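Local coordinates for alcohol dehydrogenase (Thermus thermophilus, PDB 2EIH), which probably acts as a zinc-containing, nicotinamide-dependent oxidoreductase of the medium-chain alcohol dehydrogenase family, at residues Gly94-Glu97 against Arg98-Ala101; Val179-Ala182 against Ala183-Ala187; Gly232-Gly235 against Ala236-Val239. All coordinates share one frame; numbering follows the deposited sequence.

Interaction 1. Residues Gly94-Glu97 against Arg98-Ala101; sequences GRCE and RCLA. With ZN (zinc ion), chain C.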
ATOM      1  N   GLY A  94     -12.189  -2.278 -22.078  1.00 51.32           N
ATOM      2  CA  GLY A  94     -11.059  -3.180 -21.939  1.00 53.28           C
ATOM      3  C   GLY A  94      -9.843  -2.857 -22.796  1.00 54.44           C
ATOM      4  O   GLY A  94      -9.069  -3.752 -23.145  1.00 53.68           O
ATOM      5  N   ARG A  95      -9.668  -1.580 -23.133  1.00 55.50           N
ATOM      6  CA  ARG A  95      -8.531  -1.164 -23.948  1.00 55.58           C
ATOM      7  C   ARG A  95      -7.854   0.114 -23.452  1.00 54.41           C
ATOM      8  O   ARG A  95      -6.731   0.421 -23.858  1.00 55.30           O
ATOM      9  CB  ARG A  95      -8.966  -0.982 -25.401  1.00 57.17           C
ATOM     10  CG  ARG A  95      -9.626  -2.210 -25.992  1.00 60.05           C
ATOM     11  CD  ARG A  95      -9.468  -2.237 -27.497  1.00 63.53           C
ATOM     12  NE  ARG A  95      -9.926  -0.998 -28.111  1.00 66.78           N
ATOM     13  CZ  ARG A  95     -11.185  -0.571 -28.087  1.00 68.97           C
ATOM     14  NH1 ARG A  95     -12.119  -1.288 -27.478  1.00 70.77           N
ATOM     15  NH2 ARG A  95     -11.512   0.577 -28.664  1.00 69.41           N
ATOM     16  N   CYS A  96      -8.529   0.857 -22.577  1.00 52.18           N
ATOM     17  CA  CYS A  96      -7.961   2.095 -22.043  1.00 49.82           C
ATOM     18  C   CYS A  96      -7.072   1.800 -20.839  1.00 48.06           C
ATOM     19  O   CYS A  96      -7.075   0.687 -20.310  1.00 48.93           O
ATOM     20  CB  CYS A  96      -9.071   3.071 -21.633  1.00 48.43           C
ATOM     21  SG  CYS A  96      -9.856   2.699 -20.063  1.00 46.20           S
ATOM     22  N   GLU A  97      -6.315   2.804 -20.414  1.00 45.50           N
ATOM     23  CA  GLU A  97      -5.413   2.668 -19.276  1.00 44.08           C
ATOM     24  C   GLU A  97      -6.160   2.127 -18.046  1.00 42.62           C
ATOM     25  O   GLU A  97      -5.744   1.140 -17.445  1.00 40.49           O
ATOM     26  CB  GLU A  97      -4.766   4.026 -18.956  1.00 43.90           C
ATOM     27  CG  GLU A  97      -3.544   3.967 -18.039  1.00 43.13           C
ATOM     28  CD  GLU A  97      -2.956   5.346 -17.753  1.00 42.04           C
ATOM     29  OE1 GLU A  97      -2.925   6.185 -18.678  1.00 41.34           O
ATOM     30  OE2 GLU A  97      -2.512   5.582 -16.610  1.00 40.95           O
ATOM     31  N   ARG A  98      -7.264   2.773 -17.680  1.00 41.46           N
ATOM     32  CA  ARG A  98      -8.050   2.343 -16.527  1.00 41.37           C
ATOM     33  C   ARG A  98      -8.434   0.862 -16.596  1.00 41.20           C
ATOM     34  O   ARG A  98      -8.321   0.134 -15.604  1.00 38.82           O
ATOM     35  CB  ARG A  98      -9.308   3.204 -16.395  1.00 42.47           C
ATOM     36  CG  ARG A  98      -9.049   4.596 -15.856  1.00 43.56           C
ATOM     37  CD  ARG A  98      -8.378   4.526 -14.493  1.00 48.80           C
ATOM     38  NE  ARG A  98      -8.538   5.770 -13.740  1.00 50.41           N
ATOM     39  CZ  ARG A  98      -8.124   5.944 -12.487  1.00 51.83           C
ATOM     40  NH1 ARG A  98      -8.320   7.106 -11.879  1.00 53.18           N
ATOM     41  NH2 ARG A  98      -7.513   4.958 -11.840  1.00 52.09           N
ATOM     42  N   CYS A  99      -8.870   0.411 -17.770  1.00 39.81           N
ATOM     43  CA  CYS A  99      -9.252  -0.988 -17.956  1.00 40.30           C
ATOM     44  C   CYS A  99      -8.081  -1.951 -17.863  1.00 40.40           C
ATOM     45  O   CYS A  99      -8.183  -2.991 -17.210  1.00 38.84           O
ATOM     46  CB  CYS A  99      -9.956  -1.187 -19.300  1.00 40.67           C
ATOM     47  SG  CYS A  99     -11.681  -0.724 -19.280  1.00 40.01           S
ATOM     48  N   LEU A 100      -6.968  -1.626 -18.520  1.00 40.54           N
ATOM     49  CA  LEU A 100      -5.810  -2.516 -18.464  1.00 39.90           C
ATOM     50  C   LEU A 100      -5.216  -2.603 -17.059  1.00 40.22           C
ATOM     51  O   LEU A 100      -4.454  -3.519 -16.765  1.00 40.08           O
ATOM     52  CB  LEU A 100      -4.724  -2.080 -19.457  1.00 38.24           C
ATOM     53  CG  LEU A 100      -4.852  -2.533 -20.923  1.00 38.76           C
ATOM     54  CD1 LEU A 100      -5.630  -3.848 -21.008  1.00 37.97           C
ATOM     55  CD2 LEU A 100      -5.541  -1.472 -21.739  1.00 39.01           C
ATOM     56  N   ALA A 101      -5.584  -1.656 -16.194  1.00 40.55           N
ATOM     57  CA  ALA A 101      -5.098  -1.631 -14.814  1.00 41.04           C
ATOM     58  C   ALA A 101      -6.069  -2.355 -13.879  1.00 41.47           C
ATOM     59  O   ALA A 101      -5.822  -2.462 -12.674  1.00 39.77           O
ATOM     60  CB  ALA A 101      -4.908  -0.183 -14.353  1.00 41.36           C
TER
HETATM   61 ZN    ZN C 500     -11.833   1.224 -20.727  1.00 43.82          ZN
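The zinc site of the GroES-like domain takes two of its cysteine thiolates, C96 and C99, from a single turn of chain. C96 SG lies 2.6 Å from the zinc ion and C99 SG 2.4 Å from it; C93 and C107 complete the four-cysteine set. C96 is also the N-cap of helix 97-100. Its SG, set between its own backbone N and carbonyl carbon (chi1 78°), accepts the N-H of C99 at 3.4 Å, so one sulfur serves both metal and helix end, a pairing that probably tempers its negative charge. Successive ligands follow at steps of three, three and eight positions, the close spacing of the structural zinc lobe in medium-chain alcohol dehydrogenases. C99 CB packs against G94 CA at 3.5 Å, and its SG approaches G94 N. The first helical bond, L100 N to C96 O, is 2.9 Å long and nearly straight at 169°. L100 turns back toward that carbonyl and R95 O, but CD2 is modelled unusually close, 3.0 Å from C96 O, with chi2 (-28°) off a staggered value, so its placing is doubtful. R95 and E97 turn outward to a second subunit, where they form salt bridges with E77 and R302 respectively.

Interaction 2. Residues Val179-Ala182 against Ala183-Ala187; sequences VSVA and AIQIA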
ATOM      1  N   VAL A 179     -26.237  -2.159   0.421  1.00 34.38           N
ATOM      2  CA  VAL A 179     -25.084  -3.038   0.517  1.00 32.20           C
ATOM      3  C   VAL A 179     -24.757  -3.505   1.930  1.00 29.59           C
ATOM      4  O   VAL A 179     -23.753  -4.175   2.137  1.00 28.25           O
ATOM      5  CB  VAL A 179     -23.844  -2.342  -0.067  1.00 32.44           C
ATOM      6  CG1 VAL A 179     -24.014  -2.172  -1.572  1.00 36.86           C
ATOM      7  CG2 VAL A 179     -23.656  -0.979   0.590  1.00 31.71           C
ATOM      8  N   SER A 180     -25.603  -3.162   2.895  1.00 26.46           N
ATOM      9  CA  SER A 180     -25.354  -3.547   4.282  1.00 27.81           C
ATOM     10  C   SER A 180     -25.254  -5.065   4.481  1.00 29.11           C
ATOM     11  O   SER A 180     -24.346  -5.545   5.159  1.00 30.69           O
ATOM     12  CB  SER A 180     -26.438  -2.985   5.199  1.00 27.69           C
ATOM     13  OG  SER A 180     -27.725  -3.386   4.807  1.00 29.95           O
ATOM     14  N   VAL A 181     -26.181  -5.819   3.888  1.00 27.57           N
ATOM     15  CA  VAL A 181     -26.183  -7.265   4.015  1.00 25.76           C
ATOM     16  C   VAL A 181     -24.824  -7.831   3.633  1.00 25.97           C
ATOM     17  O   VAL A 181     -24.251  -8.657   4.363  1.00 26.27           O
ATOM     18  CB  VAL A 181     -27.283  -7.893   3.129  1.00 26.38           C
ATOM     19  CG1 VAL A 181     -27.054  -9.386   2.975  1.00 27.39           C
ATOM     20  CG2 VAL A 181     -28.646  -7.641   3.758  1.00 29.00           C
ATOM     21  N   ALA A 182     -24.304  -7.401   2.488  1.00 24.56           N
ATOM     22  CA  ALA A 182     -22.997  -7.874   2.022  1.00 23.15           C
ATOM     23  C   ALA A 182     -21.837  -7.296   2.854  1.00 21.42           C
ATOM     24  O   ALA A 182     -20.864  -7.991   3.133  1.00 20.19           O
ATOM     25  CB  ALA A 182     -22.817  -7.511   0.535  1.00 20.13           C
ATOM     26  N   ALA A 183     -21.956  -6.029   3.241  1.00 19.74           N
ATOM     27  CA  ALA A 183     -20.917  -5.359   4.020  1.00 22.65           C
ATOM     28  C   ALA A 183     -20.713  -5.952   5.403  1.00 23.99           C
ATOM     29  O   ALA A 183     -19.595  -5.998   5.916  1.00 26.02           O
ATOM     30  CB  ALA A 183     -21.221  -3.875   4.142  1.00 19.89           C
ATOM     31  N   ILE A 184     -21.788  -6.398   6.027  1.00 24.74           N
ATOM     32  CA  ILE A 184     -21.661  -6.981   7.352  1.00 24.19           C
ATOM     33  C   ILE A 184     -20.852  -8.278   7.274  1.00 25.21           C
ATOM     34  O   ILE A 184     -19.951  -8.507   8.090  1.00 25.46           O
ATOM     35  CB  ILE A 184     -23.062  -7.214   7.960  1.00 21.51           C
ATOM     36  CG1 ILE A 184     -23.714  -5.844   8.193  1.00 21.87           C
ATOM     37  CG2 ILE A 184     -22.954  -7.999   9.263  1.00 24.76           C
ATOM     38  CD1 ILE A 184     -25.135  -5.882   8.659  1.00 19.21           C
ATOM     39  N   GLN A 185     -21.158  -9.101   6.272  1.00 24.37           N
ATOM     40  CA  GLN A 185     -20.484 -10.386   6.054  1.00 25.79           C
ATOM     41  C   GLN A 185     -19.036 -10.253   5.560  1.00 25.18           C
ATOM     42  O   GLN A 185     -18.157 -10.997   5.987  1.00 23.07           O
ATOM     43  CB  GLN A 185     -21.281 -11.239   5.051  1.00 23.79           C
ATOM     44  CG  GLN A 185     -22.688 -11.596   5.513  1.00 25.76           C
ATOM     45  CD  GLN A 185     -23.452 -12.428   4.507  1.00 23.44           C
ATOM     46  OE1 GLN A 185     -23.184 -13.614   4.330  1.00 25.15           O
ATOM     47  NE2 GLN A 185     -24.405 -11.801   3.831  1.00 24.92           N
ATOM     48  N   ILE A 186     -18.790  -9.322   4.644  1.00 25.12           N
ATOM     49  CA  ILE A 186     -17.440  -9.150   4.140  1.00 24.26           C
ATOM     50  C   ILE A 186     -16.596  -8.603   5.284  1.00 25.95           C
ATOM     51  O   ILE A 186     -15.460  -9.040   5.498  1.00 25.79           O
ATOM     52  CB  ILE A 186     -17.426  -8.200   2.934  1.00 23.16           C
ATOM     53  CG1 ILE A 186     -18.128  -8.891   1.759  1.00 20.80           C
ATOM     54  CG2 ILE A 186     -16.002  -7.841   2.565  1.00 22.49           C
ATOM     55  CD1 ILE A 186     -18.383  -8.026   0.579  1.00 17.31           C
ATOM     56  N   ALA A 187     -17.172  -7.660   6.028  1.00 25.28           N
ATOM     57  CA  ALA A 187     -16.501  -7.060   7.174  1.00 25.87           C
ATOM     58  C   ALA A 187     -16.028  -8.145   8.141  1.00 27.52           C
ATOM     59  O   ALA A 187     -14.862  -8.160   8.545  1.00 30.16           O
ATOM     60  CB  ALA A 187     -17.444  -6.104   7.896  1.00 26.24           C
TER
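V179 O receives the N-H of A183 over 2.8 Å, the first i to i+4 link of helix 180-189. This helix is the crossover of the beta-alpha-beta unit between strands 169-172 and 193-198 in the Rossmann fold. A183 CB also rests against the same carbonyl, 3.2 Å from V179 O. One residue on, I184 N bonds S180 O, and the isoleucine swings its CG1 beside its own backbone N (chi1 -66°), which lays that carbon 3.1 Å from S180 O; beyond it the side chain packs on V172, V194 and A196 of the sheet. The hydroxyl of S180 points back instead to the carbonyls of A174 and S177 in the loop before the helix.

The pattern changes at V181. Its O lies 3.7 Å from Q185 N, too far for the usual helical bond, and the side-chain amide of Q185 takes it instead: NE2 donates to V181 O at 3.2 Å. The bond is fairly straight and lies almost in the plane of the amide, yet NE2 sits well above the plane of the carbonyl, 57° out of it. V181 lies alongside the glutamine chain, its CG1 3.7 Å from Q185 NE2, while Q185 OE1 accepts from K310 N, so the amide is held at both ends and its flip is settled. On another flank, A182 and I186 face helix 148-161, and I186 N bonds A182 O at 2.9 Å while I186 CD1 reaches A182 CB at 4.5 Å.

Interaction 3. Residues Gly232-Gly235 against Ala236-Val239; sequences GGKG and ADKV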
ATOM      1  N   GLY A 232     -15.643   1.017  23.378  1.00 40.39           N
ATOM      2  CA  GLY A 232     -14.733   1.585  24.357  1.00 39.57           C
ATOM      3  C   GLY A 232     -14.697   3.101  24.380  1.00 39.70           C
ATOM      4  O   GLY A 232     -13.713   3.699  24.808  1.00 39.25           O
ATOM      5  N   GLY A 233     -15.771   3.731  23.921  1.00 40.59           N
ATOM      6  CA  GLY A 233     -15.822   5.181  23.905  1.00 40.99           C
ATOM      7  C   GLY A 233     -15.063   5.820  22.754  1.00 42.50           C
ATOM      8  O   GLY A 233     -15.289   6.991  22.438  1.00 42.93           O
ATOM      9  N   LYS A 234     -14.184   5.060  22.101  1.00 42.93           N
ATOM     10  CA  LYS A 234     -13.402   5.621  21.003  1.00 44.31           C
ATOM     11  C   LYS A 234     -14.197   5.854  19.721  1.00 42.70           C
ATOM     12  O   LYS A 234     -13.925   6.806  18.994  1.00 41.91           O
ATOM     13  CB  LYS A 234     -12.184   4.740  20.692  1.00 45.53           C
ATOM     14  CG  LYS A 234     -12.443   3.664  19.650  1.00 46.76           C
ATOM     15  CD  LYS A 234     -11.173   2.898  19.308  1.00 47.33           C
ATOM     16  CE  LYS A 234     -11.381   1.951  18.127  1.00 47.66           C
ATOM     17  NZ  LYS A 234     -12.491   0.982  18.344  1.00 47.01           N
ATOM     18  N   GLY A 235     -15.176   4.994  19.450  1.00 41.43           N
ATOM     19  CA  GLY A 235     -15.970   5.132  18.237  1.00 39.39           C
ATOM     20  C   GLY A 235     -15.581   4.095  17.193  1.00 37.79           C
ATOM     21  O   GLY A 235     -14.603   3.372  17.379  1.00 38.56           O
ATOM     22  N   ALA A 236     -16.329   4.006  16.097  1.00 35.87           N
ATOM     23  CA  ALA A 236     -16.010   3.026  15.059  1.00 34.96           C
ATOM     24  C   ALA A 236     -14.806   3.451  14.216  1.00 34.02           C
ATOM     25  O   ALA A 236     -14.644   4.627  13.894  1.00 34.60           O
ATOM     26  CB  ALA A 236     -17.220   2.795  14.162  1.00 33.27           C
ATOM     27  N   ASP A 237     -13.967   2.484  13.866  1.00 31.48           N
ATOM     28  CA  ASP A 237     -12.779   2.749  13.066  1.00 29.98           C
ATOM     29  C   ASP A 237     -13.124   2.895  11.593  1.00 27.31           C
ATOM     30  O   ASP A 237     -12.629   3.799  10.923  1.00 25.88           O
ATOM     31  CB  ASP A 237     -11.780   1.609  13.220  1.00 30.26           C
ATOM     32  CG  ASP A 237     -11.311   1.446  14.629  1.00 30.44           C
ATOM     33  OD1 ASP A 237     -10.566   2.322  15.114  1.00 32.25           O
ATOM     34  OD2 ASP A 237     -11.695   0.445  15.267  1.00 32.27           O
ATOM     35  N   LYS A 238     -13.963   1.987  11.103  1.00 26.21           N
ATOM     36  CA  LYS A 238     -14.397   1.978   9.709  1.00 27.21           C
ATOM     37  C   LYS A 238     -15.910   2.020   9.634  1.00 26.45           C
ATOM     38  O   LYS A 238     -16.582   1.355  10.416  1.00 27.40           O
ATOM     39  CB  LYS A 238     -13.906   0.718   8.989  1.00 24.81           C
ATOM     40  CG  LYS A 238     -12.502   0.809   8.420  1.00 27.91           C
ATOM     41  CD  LYS A 238     -11.470   1.093   9.486  1.00 27.31           C
ATOM     42  CE  LYS A 238     -10.079   1.231   8.885  1.00 24.17           C
ATOM     43  NZ  LYS A 238      -9.393  -0.063   8.641  1.00 22.46           N
ATOM     44  N   VAL A 239     -16.444   2.787   8.688  1.00 25.97           N
ATOM     45  CA  VAL A 239     -17.891   2.898   8.533  1.00 26.51           C
ATOM     46  C   VAL A 239     -18.391   2.692   7.103  1.00 27.31           C
ATOM     47  O   VAL A 239     -17.886   3.296   6.163  1.00 27.76           O
ATOM     48  CB  VAL A 239     -18.388   4.269   9.013  1.00 25.24           C
ATOM     49  CG1 VAL A 239     -19.900   4.356   8.862  1.00 23.80           C
ATOM     50  CG2 VAL A 239     -17.977   4.482  10.459  1.00 24.03           C
TER
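At the entrance to strand 236-241 of the Rossmann sheet, K234 and D237 are joined by a salt bridge over three residues. K234 NZ meets D237 OD2 at 3.2 Å, a weak hydrogen bond within the ion pair. The lysine chain runs roughly perpendicular to the aspartate and leads with its last methylene as much as with its amine: CE sits 3.1 Å from D237 OD1. A bend at the end of the chain (chi4 -56°) turns NZ back toward the backbone, where it makes a weak 3.3 Å bond to G235 O. The stronger anchor of both groups is D169 at the start of the neighbouring strand: its carboxylate pairs with K234 NZ, and its N-H bonds D237 OD2. The amine thus lies among two carboxylates and a carbonyl, which would be expected to keep it protonated. With an alanine at D237, the N-H of D169 is likely to lose its carboxylate acceptor and K234 NZ to be left with one carboxylate partner fewer, held by D169 and weakly by G235 O. G235 passes between the two with phi 105° and psi 172°, where any side chain would collide with the K234 carbonyl oxygen. Past it the strand kinks at D237 and K238. A236 and V239 both pack on L171, leading the chain into the parallel strands of the six-stranded sheet typical of the dinucleotide-binding Rossmann fold.

From the N terminus the three contacts come in series, none nesting within or crossing another, and each spans one continuous run of chain. Interaction 1 closes the loop between strand 84-91 and helix 97-100 in the GroES-like domain, on the surface facing a second subunit. The chain then passes into the Rossmann domain, where interaction 2 winds the buried start of helix 180-189 between strands 169-172 and 193-198. Interaction 3 closes the loop from helix 223-230 into strand 236-241, which lies next to strand 169-172 in the same sheet. The centres of interactions 2 and 3 are about 17 Å apart, while that of interaction 1 lies about 28 Å from interaction 2.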